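Local coordinates for protein exotoxin 5 (Staphylococcus aureus subsp. aureus COL, PDB 3R2I) that is of unknown function but has the two-domain fold of staphylococcal superantigen-like exotoxins and is probably a secreted protein acting on host immune components, at residues I60-H64 against R198-G202; T140-V144 against Q176-S181; S78-E82 against K110-K114; F102-D107 against F229-F233; R208-K214 against Q240-V246. One frame throughout, in Å; residues are numbered along the deposited sequence.

Interaction 1 of 5, residues I60-H64 against R198-G202; sequences INMLH and RLYKG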
# COMPACT_ATOMS: atom_id res chain seq x y z
N ILE A 60 -0.94 13.28 13.19
CA ILE A 60 0.42 12.95 12.73
C ILE A 60 1.04 11.76 13.52
O ILE A 60 1.74 10.93 12.92
CB ILE A 60 1.34 14.21 12.73
CG1 ILE A 60 0.89 15.17 11.60
CG2 ILE A 60 2.80 13.80 12.55
CD1 ILE A 60 1.60 16.56 11.59
N ASN A 61 0.78 11.67 14.83
CA ASN A 61 1.23 10.54 15.63
C ASN A 61 0.53 9.30 15.10
O ASN A 61 1.08 8.20 15.11
CB ASN A 61 0.84 10.68 17.11
CG ASN A 61 1.61 11.75 17.84
OD1 ASN A 61 2.56 12.34 17.32
ND2 ASN A 61 1.23 11.99 19.11
N MET A 62 -0.73 9.46 14.70
CA MET A 62 -1.51 8.36 14.14
C MET A 62 -0.88 7.89 12.82
O MET A 62 -0.69 6.70 12.59
CB MET A 62 -2.95 8.83 13.92
CG MET A 62 -3.89 7.78 13.29
SD MET A 62 -3.74 7.53 11.49
CE MET A 62 -4.17 9.20 10.93
N LEU A 63 -0.59 8.82 11.94
CA LEU A 63 0.06 8.50 10.67
C LEU A 63 1.37 7.75 10.89
O LEU A 63 1.61 6.74 10.28
CB LEU A 63 0.30 9.76 9.84
CG LEU A 63 -0.98 10.40 9.28
CD1 LEU A 63 -0.71 11.77 8.67
CD2 LEU A 63 -1.66 9.45 8.27
N HIS A 64 2.19 8.24 11.81
CA HIS A 64 3.46 7.64 12.12
C HIS A 64 3.26 6.22 12.64
O HIS A 64 3.98 5.32 12.26
CB HIS A 64 4.17 8.43 13.20
CG HIS A 64 5.51 7.89 13.53
ND1 HIS A 64 5.72 6.96 14.53
CD2 HIS A 64 6.72 8.10 12.95
CE1 HIS A 64 6.99 6.62 14.55
NE2 HIS A 64 7.62 7.31 13.62
N ARG A 198 12.37 11.07 8.30
CA ARG A 198 11.64 11.47 9.48
C ARG A 198 10.27 12.10 9.23
O ARG A 198 9.86 13.00 9.97
CB ARG A 198 12.49 12.34 10.41
CG ARG A 198 13.72 11.64 10.91
CD ARG A 198 14.51 12.47 11.96
NE ARG A 198 13.76 12.65 13.21
CZ ARG A 198 13.73 11.77 14.20
NH1 ARG A 198 14.41 10.62 14.11
NH2 ARG A 198 13.02 12.03 15.31
N LEU A 199 9.58 11.63 8.21
CA LEU A 199 8.20 12.00 7.98
C LEU A 199 7.37 11.64 9.18
O LEU A 199 7.52 10.60 9.73
CB LEU A 199 7.66 11.33 6.73
CG LEU A 199 6.21 11.62 6.36
CD1 LEU A 199 6.01 13.07 6.08
CD2 LEU A 199 5.75 10.79 5.21
N TYR A 200 6.53 12.57 9.57
CA TYR A 200 5.72 12.51 10.78
C TYR A 200 6.48 12.49 12.11
O TYR A 200 5.91 12.32 13.13
CB TYR A 200 4.71 11.37 10.73
CG TYR A 200 4.01 11.18 9.43
CD1 TYR A 200 3.44 12.22 8.75
CD2 TYR A 200 3.90 9.95 8.89
CE1 TYR A 200 2.82 12.03 7.59
CE2 TYR A 200 3.29 9.75 7.74
CZ TYR A 200 2.72 10.80 7.09
OH TYR A 200 2.13 10.59 5.92
N LYS A 201 7.79 12.66 12.09
CA LYS A 201 8.53 12.83 13.31
C LYS A 201 9.63 13.76 13.08
O LYS A 201 10.73 13.41 13.23
CB LYS A 201 9.09 11.52 13.84
CG LYS A 201 9.66 10.58 12.81
CD LYS A 201 10.92 9.87 13.28
CE LYS A 201 10.89 8.38 12.96
NZ LYS A 201 12.19 7.87 12.50
N GLY A 202 9.35 14.96 12.68
CA GLY A 202 10.42 15.83 12.31
C GLY A 202 10.14 16.54 11.02
O GLY A 202 10.04 17.72 10.97
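The N-terminal helix of the superantigen-like fold meets the beta turn that follows the long helix 182-197, and Tyr200 is the residue that joins them. Leu63 CB sits over one face of the Tyr200 ring, 3.7 Å from the ring centroid and 12° off the ring normal, a CH-pi contact. Leu63 CD1 adds a second touch near the hydroxyl end, 3.7 Å from Tyr200 CE1. The opposite face of the ring rests on Leu199 CG of its own turn, so the aromatic plane is held between two leucines. At the root of the tyrosine, Ile60 CG1 lies beside its backbone N (chi1 -70°), which puts CG2 anti to that N, where it meets Tyr200 CB at 3.6 Å. A tyrosine suits the place because its ring is apolar while its OH, at the far end of the ring, is hydrogen-bonded to Leu223 O and Arg190 NH1. The edge of the His64 imidazole meets the aliphatic part of Lys201, whose CE lies 3.5 Å from His64 NE2. That nitrogen is buried here and has no partner in the model. In the turn from Arg198 to Lys201, closed by the bond from Lys201 N to Arg198 O at 3.0 Å, Leu199 is extended and Tyr200 has positive phi, as the two central positions of a type II beta turn require. It docks the beta-grasp domain against the N-terminal helix, as in the superantigen fold.

Interaction 2 of 5, residues T140-V144 against Q176-S181; sequences TKKNV and QKEEVS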
# COMPACT_ATOMS: atom_id res chain seq x y z
N THR A 140 -4.47 -8.55 -5.16
CA THR A 140 -4.00 -8.56 -6.55
C THR A 140 -3.97 -9.97 -7.06
O THR A 140 -4.09 -10.90 -6.29
CB THR A 140 -2.55 -8.01 -6.65
OG1 THR A 140 -1.71 -8.72 -5.74
CG2 THR A 140 -2.49 -6.49 -6.31
N LYS A 141 -3.85 -10.14 -8.37
CA LYS A 141 -3.71 -11.44 -8.97
C LYS A 141 -2.24 -11.81 -8.93
O LYS A 141 -1.37 -11.00 -9.26
CB LYS A 141 -4.21 -11.43 -10.40
CG LYS A 141 -5.71 -11.25 -10.51
CD LYS A 141 -6.23 -11.40 -11.98
CE LYS A 141 -7.73 -11.17 -12.04
NZ LYS A 141 -8.28 -11.27 -13.42
N LYS A 142 -1.94 -13.04 -8.52
CA LYS A 142 -0.54 -13.47 -8.43
C LYS A 142 0.16 -13.45 -9.79
O LYS A 142 -0.51 -13.47 -10.84
CB LYS A 142 -0.44 -14.89 -7.86
CG LYS A 142 -0.82 -16.00 -8.87
CD LYS A 142 -0.75 -17.37 -8.22
CE LYS A 142 -1.00 -18.49 -9.21
NZ LYS A 142 -1.04 -19.83 -8.54
N ASN A 143 1.49 -13.46 -9.77
CA ASN A 143 2.25 -13.48 -11.03
C ASN A 143 1.95 -14.73 -11.81
O ASN A 143 1.88 -15.81 -11.23
CB ASN A 143 3.76 -13.47 -10.79
CG ASN A 143 4.26 -12.19 -10.17
OD1 ASN A 143 3.49 -11.27 -9.94
ND2 ASN A 143 5.56 -12.15 -9.87
N VAL A 144 1.81 -14.58 -13.13
CA VAL A 144 1.58 -15.72 -14.01
C VAL A 144 2.93 -16.43 -14.22
O VAL A 144 3.98 -15.79 -14.14
CB VAL A 144 1.00 -15.27 -15.37
CG1 VAL A 144 -0.28 -14.46 -15.14
CG2 VAL A 144 2.04 -14.46 -16.17
N GLN A 176 8.31 -6.75 -6.87
CA GLN A 176 8.38 -8.14 -7.35
C GLN A 176 7.08 -8.74 -7.85
O GLN A 176 7.02 -9.91 -8.19
CB GLN A 176 9.00 -9.01 -6.27
CG GLN A 176 10.36 -8.42 -5.85
CD GLN A 176 11.18 -9.32 -4.97
OE1 GLN A 176 11.51 -10.48 -5.33
NE2 GLN A 176 11.59 -8.78 -3.82
N LYS A 177 6.06 -7.94 -7.92
CA LYS A 177 4.77 -8.40 -8.37
C LYS A 177 4.46 -7.76 -9.67
O LYS A 177 4.69 -6.59 -9.85
CB LYS A 177 3.68 -8.04 -7.35
CG LYS A 177 3.58 -9.02 -6.18
CD LYS A 177 2.95 -8.38 -4.90
CE LYS A 177 4.07 -7.84 -3.89
NZ LYS A 177 5.25 -6.98 -4.42
N GLU A 178 3.91 -8.56 -10.55
CA GLU A 178 3.48 -8.13 -11.86
C GLU A 178 2.30 -7.13 -11.71
O GLU A 178 2.23 -6.12 -12.37
CB GLU A 178 3.09 -9.40 -12.56
CG GLU A 178 2.85 -9.32 -14.00
CD GLU A 178 2.82 -10.71 -14.59
OE1 GLU A 178 3.74 -10.98 -15.40
OE2 GLU A 178 1.97 -11.54 -14.16
N GLU A 179 1.40 -7.43 -10.79
CA GLU A 179 0.27 -6.55 -10.50
C GLU A 179 0.42 -6.12 -9.05
O GLU A 179 0.48 -6.98 -8.15
CB GLU A 179 -1.05 -7.28 -10.70
CG GLU A 179 -2.24 -6.51 -10.14
CD GLU A 179 -3.56 -7.02 -10.66
OE1 GLU A 179 -4.32 -7.59 -9.86
OE2 GLU A 179 -3.80 -6.92 -11.88
N VAL A 180 0.47 -4.81 -8.81
CA VAL A 180 0.68 -4.28 -7.44
C VAL A 180 -0.43 -3.32 -7.10
O VAL A 180 -0.99 -2.67 -7.99
CB VAL A 180 2.06 -3.55 -7.31
CG1 VAL A 180 2.11 -2.36 -8.28
CG2 VAL A 180 2.36 -3.07 -5.87
N SER A 181 -0.74 -3.23 -5.80
CA SER A 181 -1.80 -2.35 -5.34
C SER A 181 -1.22 -1.01 -4.97
O SER A 181 -0.07 -0.91 -4.52
CB SER A 181 -2.53 -2.90 -4.11
OG SER A 181 -1.65 -3.06 -3.02
O HOH W 1 1.13 -10.07 -9.67
O HOH W 2 5.77 -13.28 -13.76
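The end of strand 133-141 runs past the start of strand 179-181, Thr140 CA 6.2 Å from Glu179 CA and Asn143 CA 5.6 Å from Glu178 CA, joined by side chains reaching across and by water. This is a seam between the OB-fold and beta-grasp domains of the superantigen-like fold. Asn143 uses both ends of its amide: OD1 takes the N-H of Glu178 at 2.8 Å in an almost straight bond (177°), the donor standing above the carbonyl plane, while ND2 gives a hydrogen to Gln176 O, which lies close to the amide plane. An amide, with a donor and an acceptor side by side, is suited to grip two backbone groups of one loop and so has its rotation fixed. Glu178 bonds back to the other segment: extended, with CG anti to its backbone N (chi1 -169°), it accepts Val144 N through OE2 at 3.2 Å, on the syn side but 25° out of the carboxylate plane. Glu179 reaches Thr140 and Lys141 instead: OE1 takes Lys141 N at 3.0 Å from above the carboxylate plane, and its CG packs on Thr140 CB and CG2. The Thr140 methyl lies against Ser181 N, where Ser181 caps helix 182-197 by bonding Glu184 N. A water bridges the two segments, donating to Lys141 O and Asn143 OD1, 2.7 Å each, and accepting the N-H of Glu179 at 2.9 Å.

Interaction 3 of 5, residues S78-E82 against K110-K114; sequences SVKSE and KYKEK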
# COMPACT_ATOMS: atom_id res chain seq x y z
N SER A 78 -6.49 -18.94 -1.85
CA SER A 78 -7.77 -19.36 -2.37
C SER A 78 -8.76 -19.02 -1.28
O SER A 78 -8.56 -19.41 -0.13
CB SER A 78 -7.77 -20.84 -2.71
OG SER A 78 -6.92 -21.07 -3.84
N VAL A 79 -9.80 -18.26 -1.62
CA VAL A 79 -10.76 -17.83 -0.61
C VAL A 79 -12.07 -17.34 -1.23
O VAL A 79 -12.14 -17.07 -2.43
CB VAL A 79 -10.13 -16.72 0.25
CG1 VAL A 79 -9.86 -15.49 -0.57
CG2 VAL A 79 -10.99 -16.39 1.50
N LYS A 80 -13.08 -17.27 -0.38
CA LYS A 80 -14.43 -16.87 -0.72
C LYS A 80 -14.87 -15.85 0.35
O LYS A 80 -14.51 -16.00 1.54
CB LYS A 80 -15.31 -18.12 -0.66
CG LYS A 80 -16.77 -17.92 -0.97
CD LYS A 80 -17.51 -19.23 -0.78
CE LYS A 80 -18.99 -19.02 -0.61
NZ LYS A 80 -19.71 -20.29 -0.26
N SER A 81 -15.63 -14.83 -0.03
CA SER A 81 -16.01 -13.84 0.99
C SER A 81 -17.13 -14.33 1.87
O SER A 81 -18.03 -15.05 1.40
CB SER A 81 -16.43 -12.49 0.39
OG SER A 81 -17.77 -12.45 -0.06
N GLU A 82 -17.04 -13.95 3.15
CA GLU A 82 -18.01 -14.23 4.19
C GLU A 82 -18.42 -12.90 4.79
O GLU A 82 -17.66 -11.91 4.75
CB GLU A 82 -17.38 -14.97 5.36
CG GLU A 82 -16.67 -16.29 5.07
CD GLU A 82 -15.88 -16.79 6.30
OE1 GLU A 82 -14.73 -17.25 6.11
OE2 GLU A 82 -16.38 -16.64 7.45
N LYS A 110 -17.10 -8.41 -4.46
CA LYS A 110 -16.25 -8.97 -5.50
C LYS A 110 -15.75 -10.42 -5.41
O LYS A 110 -15.33 -11.00 -6.44
CB LYS A 110 -15.07 -8.01 -5.79
CG LYS A 110 -14.51 -8.17 -7.21
CD LYS A 110 -13.82 -6.87 -7.76
CE LYS A 110 -12.32 -6.80 -7.57
NZ LYS A 110 -11.59 -7.67 -8.56
N TYR A 111 -15.81 -11.07 -4.26
CA TYR A 111 -15.26 -12.44 -4.25
C TYR A 111 -16.24 -13.45 -3.67
O TYR A 111 -15.86 -14.31 -2.89
CB TYR A 111 -13.90 -12.45 -3.49
CG TYR A 111 -12.85 -11.47 -4.05
CD1 TYR A 111 -12.70 -10.21 -3.53
CD2 TYR A 111 -12.02 -11.83 -5.12
CE1 TYR A 111 -11.76 -9.32 -4.03
CE2 TYR A 111 -11.07 -10.94 -5.62
CZ TYR A 111 -10.94 -9.69 -5.06
OH TYR A 111 -10.03 -8.77 -5.55
N LYS A 112 -17.50 -13.37 -4.07
CA LYS A 112 -18.52 -14.27 -3.54
C LYS A 112 -18.25 -15.71 -3.94
O LYS A 112 -18.57 -16.63 -3.18
CB LYS A 112 -19.91 -13.82 -3.96
CG LYS A 112 -20.32 -12.43 -3.41
CD LYS A 112 -21.64 -11.97 -4.07
CE LYS A 112 -22.06 -10.54 -3.64
NZ LYS A 112 -23.17 -9.99 -4.51
N GLU A 113 -17.70 -15.91 -5.13
CA GLU A 113 -17.33 -17.25 -5.57
C GLU A 113 -15.91 -17.48 -5.10
O GLU A 113 -15.14 -16.53 -5.05
CB GLU A 113 -17.38 -17.41 -7.10
CG GLU A 113 -18.76 -17.44 -7.71
CD GLU A 113 -18.75 -17.92 -9.18
OE1 GLU A 113 -17.85 -17.49 -9.97
OE2 GLU A 113 -19.65 -18.72 -9.54
N LYS A 114 -15.55 -18.72 -4.79
CA LYS A 114 -14.19 -19.02 -4.35
C LYS A 114 -13.23 -18.59 -5.46
O LYS A 114 -13.39 -18.98 -6.60
CB LYS A 114 -14.02 -20.48 -4.03
CG LYS A 114 -12.77 -20.74 -3.24
CD LYS A 114 -12.58 -22.22 -2.90
CE LYS A 114 -11.29 -22.43 -2.09
NZ LYS A 114 -10.87 -23.86 -2.03
O HOH W 3 -19.40 -16.02 -0.71
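Lys80 runs alongside the loop that precedes strand 115-116, at the rim of the OB-fold domain, where strand 77-84 is interrupted. Its CB lies 4.0 Å from Lys114 CA, where the two backbones come nearest. CG, anti to the backbone N (chi1 179°), moves up to the carbonyl of Lys112, and Lys80 CG stands 3.1 Å from Lys112 O. The chain then stays extended, so CD and CE continue past the same oxygen, CE at 3.5 Å from Lys112 O, and the ammonium end leads away from the loop. A lysine suits such an exposed edge: its long aliphatic stem can lie along a backbone carbonyl while the charge stays at the surface. The backbone fixes the approach at the next residue, where Ser81 N donates to Tyr111 O at 2.9 Å, the donor standing above the carbonyl plane. The small side chain of serine is consistent with this close approach; its OG, between the backbone N and the carbonyl carbon (chi1 82°), lies near both Tyr111 O and Lys112 CA. The Tyr111 side chain turns inward instead, packing with Ser81 on Leu90 and Leu103 of the neighbouring strands. Lys114 is extended, its CE 3.9 Å from Ser78 CB, and Lys114 CA makes a CA-H...O contact with Val79 O at 3.4 Å. Ser78 OG is hydrogen-bonded to His116 ND1. Near the surface a water links the two backbones, donating to Ser81 O and to Lys112 O at 2.7 Å each.

Interaction 4 of 5, residues F102-D107 against F229-F233; sequences FLLGDD and FERMF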
# COMPACT_ATOMS: atom_id res chain seq x y z
N PHE A 102 -10.97 -6.93 4.57
CA PHE A 102 -12.26 -6.28 4.35
C PHE A 102 -12.42 -5.86 2.91
O PHE A 102 -11.43 -5.46 2.25
CB PHE A 102 -12.45 -5.08 5.29
CG PHE A 102 -12.68 -5.46 6.72
CD1 PHE A 102 -11.65 -6.01 7.49
CD2 PHE A 102 -13.91 -5.30 7.31
CE1 PHE A 102 -11.87 -6.40 8.81
CE2 PHE A 102 -14.14 -5.69 8.64
CZ PHE A 102 -13.11 -6.23 9.39
N LEU A 103 -13.65 -5.99 2.43
CA LEU A 103 -14.03 -5.63 1.08
C LEU A 103 -15.06 -4.55 1.24
O LEU A 103 -16.13 -4.77 1.79
CB LEU A 103 -14.59 -6.82 0.34
CG LEU A 103 -13.70 -8.07 0.33
CD1 LEU A 103 -14.51 -9.30 -0.21
CD2 LEU A 103 -12.47 -7.77 -0.51
N LEU A 104 -14.70 -3.36 0.80
CA LEU A 104 -15.51 -2.18 0.95
C LEU A 104 -15.68 -1.49 -0.39
O LEU A 104 -14.96 -1.76 -1.34
CB LEU A 104 -14.81 -1.21 1.93
CG LEU A 104 -14.54 -1.72 3.35
CD1 LEU A 104 -13.56 -0.80 4.08
CD2 LEU A 104 -15.87 -1.90 4.15
N GLY A 105 -16.66 -0.61 -0.42
CA GLY A 105 -16.98 0.21 -1.59
C GLY A 105 -17.30 -0.56 -2.84
O GLY A 105 -18.06 -1.51 -2.80
N ASP A 106 -16.70 -0.13 -3.95
CA ASP A 106 -16.92 -0.78 -5.23
C ASP A 106 -16.55 -2.27 -5.21
O ASP A 106 -17.13 -3.05 -5.97
CB ASP A 106 -16.12 -0.06 -6.34
CG ASP A 106 -16.68 1.34 -6.68
OD1 ASP A 106 -17.83 1.69 -6.31
OD2 ASP A 106 -15.94 2.09 -7.37
N ASP A 107 -15.61 -2.68 -4.35
CA ASP A 107 -15.18 -4.10 -4.31
C ASP A 107 -15.94 -4.95 -3.29
O ASP A 107 -15.65 -6.15 -3.12
CB ASP A 107 -13.65 -4.22 -4.07
CG ASP A 107 -12.81 -3.65 -5.23
OD1 ASP A 107 -13.14 -2.56 -5.77
OD2 ASP A 107 -11.79 -4.28 -5.61
N PHE A 229 -9.76 4.45 2.37
CA PHE A 229 -10.00 3.03 2.24
C PHE A 229 -10.37 2.62 0.82
O PHE A 229 -10.03 1.52 0.38
CB PHE A 229 -11.13 2.56 3.19
CG PHE A 229 -10.81 2.73 4.65
CD1 PHE A 229 -11.57 3.54 5.45
CD2 PHE A 229 -9.68 2.11 5.20
CE1 PHE A 229 -11.27 3.71 6.81
CE2 PHE A 229 -9.36 2.26 6.54
CZ PHE A 229 -10.14 3.08 7.35
N GLU A 230 -11.07 3.46 0.10
CA GLU A 230 -11.46 3.08 -1.24
C GLU A 230 -10.28 2.91 -2.22
O GLU A 230 -10.31 2.04 -3.12
CB GLU A 230 -12.52 4.02 -1.78
CG GLU A 230 -13.09 3.51 -3.13
CD GLU A 230 -14.55 3.87 -3.36
OE1 GLU A 230 -14.81 4.61 -4.35
OE2 GLU A 230 -15.43 3.45 -2.54
N ARG A 231 -9.20 3.66 -2.01
CA ARG A 231 -8.05 3.58 -2.88
C ARG A 231 -7.16 2.40 -2.52
O ARG A 231 -6.28 2.02 -3.26
CB ARG A 231 -7.32 4.90 -2.88
CG ARG A 231 -8.21 6.03 -3.43
CD ARG A 231 -7.48 7.38 -3.34
NE ARG A 231 -6.36 7.50 -4.28
CZ ARG A 231 -5.42 8.46 -4.24
NH1 ARG A 231 -5.37 9.35 -3.26
NH2 ARG A 231 -4.49 8.50 -5.19
N MET A 232 -7.44 1.78 -1.39
CA MET A 232 -6.70 0.61 -0.98
C MET A 232 -7.05 -0.62 -1.84
O MET A 232 -6.45 -1.70 -1.67
CB MET A 232 -6.97 0.31 0.50
CG MET A 232 -6.38 1.33 1.44
SD MET A 232 -6.66 0.88 3.14
CE MET A 232 -5.87 2.31 3.91
N PHE A 233 -8.02 -0.46 -2.76
CA PHE A 233 -8.38 -1.55 -3.68
C PHE A 233 -7.82 -1.36 -5.08
O PHE A 233 -7.80 -2.30 -5.85
CB PHE A 233 -9.89 -1.73 -3.77
CG PHE A 233 -10.49 -2.09 -2.45
CD1 PHE A 233 -10.68 -3.40 -2.11
CD2 PHE A 233 -10.75 -1.10 -1.52
CE1 PHE A 233 -11.18 -3.73 -0.87
CE2 PHE A 233 -11.26 -1.42 -0.27
CZ PHE A 233 -11.48 -2.72 0.05
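Met232 N donates to Phe229 O at 3.1 Å, closing a turn whose first residue meets the other segment, Phe229 CB lying 4.2 Å from Leu104 CD1. Across from it, Leu104 O accepts the N-H of Asp107 at 3.2 Å where strand 97-103 leads into a short 3-10 segment, and the same oxygen stands over one face of the Phe233 ring, offset toward its rim. No hydrogen bond crosses between the two segments, and Phe233 does most of the joining. Its far end packs against the backbone: CZ lies 3.4 Å from Leu104 N, and Phe102 O approaches the ring edge at 3.5 Å from the same CZ. A flat aromatic side chain suits this slot, where backbone atoms of Phe102 and Leu104 lie against one end of it. Here the loop before strand 235-237 in the beta-grasp domain meets the end of strand 97-103, an inner strand of the OB-fold sheet, and the turn after it; Val136 of strand 133-141 packs on both Leu104 and Phe233. Asp107 slides past Phe233 in the opposite direction, its CB 3.7 Å from Phe233 CD1. Toward the surface, Gly105, with positive phi, lies close to the Glu230 carboxylate, its CA 3.7 Å from Glu230 OE2. Glu230 OE1 lies 4.1 Å from Asp106 OD2, two like charges that probably repel unless solvent screens them.

Interaction 5 of 5, residues R208-K214 against Q240-V246; sequences RIVINMK and QIKNIEV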
# COMPACT_ATOMS: atom_id res chain seq x y z
N ARG A 208 3.67 15.16 -1.25
CA ARG A 208 2.99 14.21 -2.05
C ARG A 208 3.90 13.19 -2.71
O ARG A 208 5.09 13.41 -2.92
CB ARG A 208 2.19 14.92 -3.13
CG ARG A 208 3.01 15.78 -4.01
CD ARG A 208 2.20 16.34 -5.18
NE ARG A 208 3.10 16.85 -6.22
CZ ARG A 208 2.71 17.31 -7.41
NH1 ARG A 208 3.61 17.73 -8.29
NH2 ARG A 208 1.41 17.35 -7.73
N ILE A 209 3.30 12.03 -2.98
CA ILE A 209 3.89 10.96 -3.72
C ILE A 209 3.17 10.99 -5.06
O ILE A 209 1.93 11.02 -5.10
CB ILE A 209 3.58 9.59 -3.09
CG1 ILE A 209 4.14 9.48 -1.67
CG2 ILE A 209 4.12 8.46 -4.01
CD1 ILE A 209 3.71 8.25 -0.90
N VAL A 210 3.93 11.00 -6.15
CA VAL A 210 3.36 10.93 -7.49
C VAL A 210 3.94 9.72 -8.22
O VAL A 210 5.17 9.63 -8.42
CB VAL A 210 3.62 12.20 -8.36
CG1 VAL A 210 3.12 11.96 -9.76
CG2 VAL A 210 2.94 13.45 -7.77
N ILE A 211 3.06 8.81 -8.62
CA ILE A 211 3.44 7.64 -9.37
C ILE A 211 3.03 7.91 -10.79
O ILE A 211 1.84 7.98 -11.09
CB ILE A 211 2.68 6.42 -8.90
CG1 ILE A 211 3.03 6.16 -7.43
CG2 ILE A 211 3.02 5.25 -9.79
CD1 ILE A 211 2.05 5.23 -6.68
N ASN A 212 4.02 8.09 -11.67
CA ASN A 212 3.75 8.35 -13.06
C ASN A 212 3.74 7.06 -13.84
O ASN A 212 4.66 6.28 -13.72
CB ASN A 212 4.80 9.30 -13.60
CG ASN A 212 4.76 10.64 -12.93
OD1 ASN A 212 5.65 10.98 -12.15
ND2 ASN A 212 3.71 11.40 -13.19
N MET A 213 2.70 6.87 -14.63
CA MET A 213 2.54 5.69 -15.48
C MET A 213 3.08 5.98 -16.90
O MET A 213 3.06 7.12 -17.36
CB MET A 213 1.05 5.30 -15.57
CG MET A 213 0.39 5.18 -14.22
SD MET A 213 1.29 4.05 -13.11
CE MET A 213 1.00 2.48 -13.93
N LYS A 214 3.54 4.94 -17.61
CA LYS A 214 4.09 5.13 -18.96
C LYS A 214 3.07 5.79 -19.91
O LYS A 214 3.46 6.49 -20.84
CB LYS A 214 4.69 3.83 -19.49
CG LYS A 214 5.93 3.41 -18.68
CD LYS A 214 6.56 2.09 -19.18
CE LYS A 214 7.77 1.70 -18.33
NZ LYS A 214 8.26 0.32 -18.66
N GLN A 240 4.23 -0.79 -15.82
CA GLN A 240 3.75 0.43 -16.43
C GLN A 240 4.09 1.66 -15.63
O GLN A 240 3.73 2.76 -16.00
CB GLN A 240 2.25 0.33 -16.62
CG GLN A 240 1.86 -0.78 -17.58
CD GLN A 240 2.44 -0.56 -18.97
OE1 GLN A 240 2.40 0.55 -19.50
NE2 GLN A 240 3.00 -1.60 -19.54
N ILE A 241 4.74 1.48 -14.49
CA ILE A 241 5.15 2.61 -13.68
C ILE A 241 6.43 3.18 -14.30
O ILE A 241 7.45 2.48 -14.38
CB ILE A 241 5.46 2.18 -12.23
CG1 ILE A 241 4.20 1.64 -11.56
CG2 ILE A 241 6.02 3.39 -11.43
CD1 ILE A 241 4.46 0.96 -10.23
N LYS A 242 6.36 4.41 -14.78
CA LYS A 242 7.49 5.08 -15.38
C LYS A 242 8.47 5.53 -14.28
O LYS A 242 9.66 5.23 -14.32
CB LYS A 242 7.01 6.28 -16.17
CG LYS A 242 8.13 7.01 -16.94
CD LYS A 242 7.55 8.14 -17.77
CE LYS A 242 8.64 8.91 -18.51
NZ LYS A 242 8.12 10.03 -19.37
N ASN A 243 7.96 6.27 -13.30
CA ASN A 243 8.78 6.75 -12.21
C ASN A 243 7.92 7.15 -11.03
O ASN A 243 6.70 7.22 -11.13
CB ASN A 243 9.65 7.93 -12.66
CG ASN A 243 8.84 9.10 -13.13
OD1 ASN A 243 8.68 9.32 -14.32
ND2 ASN A 243 8.24 9.81 -12.21
N ILE A 244 8.56 7.35 -9.89
CA ILE A 244 7.87 7.75 -8.70
C ILE A 244 8.61 8.95 -8.15
O ILE A 244 9.83 8.93 -8.00
CB ILE A 244 7.82 6.65 -7.63
CG1 ILE A 244 7.25 5.35 -8.19
CG2 ILE A 244 6.99 7.14 -6.41
CD1 ILE A 244 7.40 4.17 -7.18
N GLU A 245 7.87 9.99 -7.86
CA GLU A 245 8.47 11.20 -7.35
C GLU A 245 7.79 11.62 -6.08
O GLU A 245 6.58 11.68 -6.01
CB GLU A 245 8.26 12.33 -8.36
CG GLU A 245 8.84 12.09 -9.73
CD GLU A 245 8.36 13.14 -10.77
OE1 GLU A 245 7.22 13.70 -10.63
OE2 GLU A 245 9.09 13.36 -11.77
N VAL A 246 8.57 11.91 -5.06
CA VAL A 246 8.03 12.40 -3.81
C VAL A 246 8.54 13.82 -3.61
O VAL A 246 9.73 14.10 -3.82
CB VAL A 246 8.48 11.52 -2.63
CG1 VAL A 246 7.97 12.09 -1.31
CG2 VAL A 246 8.01 10.08 -2.83
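Two antiparallel strands, 208-213 and 241-246, pack tightly on the face formed by Ile209, Ile211, Ile244 and Val246. There Ile209 CG2 meets Ile244 CG2 at 4.0 Å, side by side and pointing the same way, and Ile211 CG2 touches Ile241 CG2 at 3.9 Å. Beta-branched residues suit an extended backbone and fill this face. The opposite face is more polar, with Asn212, Asn243 and Glu245 partly exposed beside the buried Val210. Asn243 ND2 donates to Asn212 OD1 at 2.8 Å, but with a bent angle of 135° and amide planes 52° apart; Asn243 CG sits between the backbone N and the carbonyl carbon (chi1 61°), which brings its amide toward Asn212. The strands pair by bonds such as Val210 N to Glu245 O, 2.7 Å. Then a classic beta bulge shifts the register: Asn212 O receives Lys242 N at 2.7 Å and, weakly, Asn243 N. At this end the exposed Lys214 and Lys242 meet by their stems, Lys214 CG 4.0 Å from Lys242 CB, while the end of Lys242 leads away. Lys214 N bonds Gln240 O. In the five-stranded beta-grasp sheet the pair lies between strands 155-160 and 218-222, with Ile209 and Ile211 packed on helix 182-197.

How the interactions relate
From the N terminus, helix 57-68 opens interaction 1, whose loop closes only at 198-202 and encloses interactions 2 and 3. Interaction 3 closes first, within the OB-fold domain, and touches interaction 4 where Ser81 and Tyr111 pack on Leu103. Interaction 4 starts inside that loop, so it crosses interaction 3; it also crosses interactions 1 and 5, ending at 229-233. Interaction 2 is nested within interaction 4, and strands 133-141 and 97-103, from which they start, are neighbours in one sheet. Interaction 5 follows interaction 1 and stays within the beta-grasp domain. Interactions 1, 2 and 4 therefore tie the two domains together, while 3 and 5 each build one.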